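Local structure of acetyltransferase (1Y9W) at residues 48-53 with 70-75. The protein probably transfers an acyl group, most likely acetyl from acetyl-CoA, to an acceptor not yet identified, as in other enzymes of the GNAT family. Sequence-based numbering, arbitrary orientation.
Sequences EGKIFG and WVDESV
The carbonyl oxygen of Phe52 receives the backbone N-H of Asp72 in a short, nearly straight hydrogen bond, Asp72 N to Phe52 O 2.8 Å, the donor standing above the carbonyl plane. CB of Asp72 and both valines, Val71 through CG1 and Val75 through CG2, gather round the same oxygen. Next to this bond, Gly53 and Val71 form an antiparallel non-hydrogen-bonded pair, and the strands come so close that Gly53 CA lies 3.1 Å from Trp70 O. In Trp70, chi1 of 175° puts CG anti to the backbone N, and chi2 of 79° sets the turn of the indole. The carbonyl O of Ile51 meets the ring edge near its plane at Trp70 CZ3, 3.5 Å away; Ile51 CG2 packs on the same carbon. A water joins Ile51 O to Asp72 OD2, the second bond being weak. The other carboxylate oxygen, OD1, accepts Ser74 N at 2.9 Å on its anti side, an Asx turn that helps to orient the carboxylate as the chain leaves the strand. The extended Lys50 side chain places CG above one face of the Phe52 ring, offset toward its rim, and a second water bridges its NZ to Ser74 OG. Lys4 of the second subunit makes a cation-pi contact with Phe52, while Phe52 and Gly53 form a classic bulge opposite Val44. The contact lies at the open end of the hairpin 51-60/63-71, which runs between strands 38-45 and 99-105 of the mixed GNAT sheet.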
# COMPACT_ATOMS: atom_id res chain seq x y z
N GLU A 48 22.78 7.02 23.04
CA GLU A 48 23.06 8.22 22.26
C GLU A 48 22.05 8.46 21.14
O GLU A 48 21.95 9.55 20.61
CB GLU A 48 24.45 8.14 21.65
CG GLU A 48 25.56 8.23 22.65
CD GLU A 48 26.89 8.01 22.01
OE1 GLU A 48 27.13 6.89 21.51
OE2 GLU A 48 27.71 8.96 22.00
N GLY A 49 21.31 7.42 20.77
CA GLY A 49 20.33 7.58 19.72
C GLY A 49 20.70 6.97 18.38
O GLY A 49 20.02 7.20 17.39
N LYS A 50 21.78 6.19 18.32
CA LYS A 50 22.14 5.55 17.05
C LYS A 50 21.16 4.40 16.83
O LYS A 50 20.95 3.56 17.72
CB LYS A 50 23.56 5.01 17.08
CG LYS A 50 23.95 4.29 15.79
CD LYS A 50 25.40 3.83 15.81
CE LYS A 50 25.76 3.16 14.49
NZ LYS A 50 27.19 2.72 14.44
N ILE A 51 20.56 4.37 15.65
CA ILE A 51 19.59 3.33 15.29
C ILE A 51 20.26 2.24 14.47
O ILE A 51 20.70 2.47 13.35
CB ILE A 51 18.42 3.95 14.50
CG1 ILE A 51 17.74 5.01 15.38
CG2 ILE A 51 17.43 2.87 14.06
CD1 ILE A 51 16.66 5.80 14.68
N PHE A 52 20.32 1.06 15.06
CA PHE A 52 20.93 -0.11 14.44
C PHE A 52 19.92 -0.90 13.62
O PHE A 52 20.30 -1.68 12.76
CB PHE A 52 21.51 -1.01 15.53
CG PHE A 52 22.65 -0.38 16.29
CD1 PHE A 52 23.95 -0.45 15.80
CD2 PHE A 52 22.41 0.30 17.48
CE1 PHE A 52 25.00 0.16 16.49
CE2 PHE A 52 23.46 0.92 18.18
CZ PHE A 52 24.75 0.85 17.69
N GLY A 53 18.64 -0.69 13.90
CA GLY A 53 17.61 -1.39 13.16
C GLY A 53 16.24 -0.94 13.60
O GLY A 53 16.10 -0.32 14.65
N TRP A 70 14.27 -2.34 8.51
CA TRP A 70 15.65 -2.07 8.15
C TRP A 70 16.62 -2.42 9.26
O TRP A 70 16.32 -2.29 10.45
CB TRP A 70 15.81 -0.58 7.81
CG TRP A 70 17.22 -0.17 7.54
CD1 TRP A 70 17.93 -0.37 6.38
CD2 TRP A 70 18.10 0.49 8.45
NE1 TRP A 70 19.20 0.13 6.52
CE2 TRP A 70 19.33 0.66 7.78
CE3 TRP A 70 17.98 0.95 9.76
CZ2 TRP A 70 20.43 1.28 8.38
CZ3 TRP A 70 19.07 1.56 10.36
CH2 TRP A 70 20.28 1.72 9.67
N VAL A 71 17.80 -2.88 8.86
CA VAL A 71 18.85 -3.22 9.79
C VAL A 71 20.15 -2.67 9.21
O VAL A 71 20.45 -2.87 8.03
CB VAL A 71 18.98 -4.74 9.98
CG1 VAL A 71 20.29 -5.07 10.69
CG2 VAL A 71 17.80 -5.24 10.80
N ASP A 72 20.91 -1.97 10.05
CA ASP A 72 22.16 -1.40 9.61
C ASP A 72 23.04 -2.51 9.04
O ASP A 72 23.14 -3.59 9.62
CB ASP A 72 22.86 -0.73 10.79
CG ASP A 72 24.01 0.13 10.36
OD1 ASP A 72 24.88 -0.36 9.61
OD2 ASP A 72 24.06 1.31 10.78
N GLU A 73 23.67 -2.25 7.90
CA GLU A 73 24.53 -3.25 7.28
C GLU A 73 25.69 -3.71 8.19
O GLU A 73 26.07 -4.88 8.16
CB GLU A 73 25.06 -2.73 5.94
CG GLU A 73 25.56 -1.27 5.94
CD GLU A 73 26.84 -1.05 6.74
OE1 GLU A 73 27.85 -1.74 6.45
OE2 GLU A 73 26.83 -0.19 7.65
N SER A 74 26.23 -2.80 8.98
CA SER A 74 27.34 -3.12 9.88
C SER A 74 26.99 -4.26 10.84
O SER A 74 27.88 -4.92 11.37
CB SER A 74 27.73 -1.89 10.70
OG SER A 74 26.78 -1.65 11.73
N VAL A 75 25.70 -4.48 11.06
CA VAL A 75 25.25 -5.52 11.97
C VAL A 75 24.14 -6.36 11.35
O VAL A 75 23.20 -6.76 12.03
CB VAL A 75 24.72 -4.88 13.28
CG1 VAL A 75 25.83 -4.09 13.96
CG2 VAL A 75 23.54 -3.97 12.99
O HOH W 1 27.32 -0.35 14.17
O HOH W 2 22.16 3.82 11.84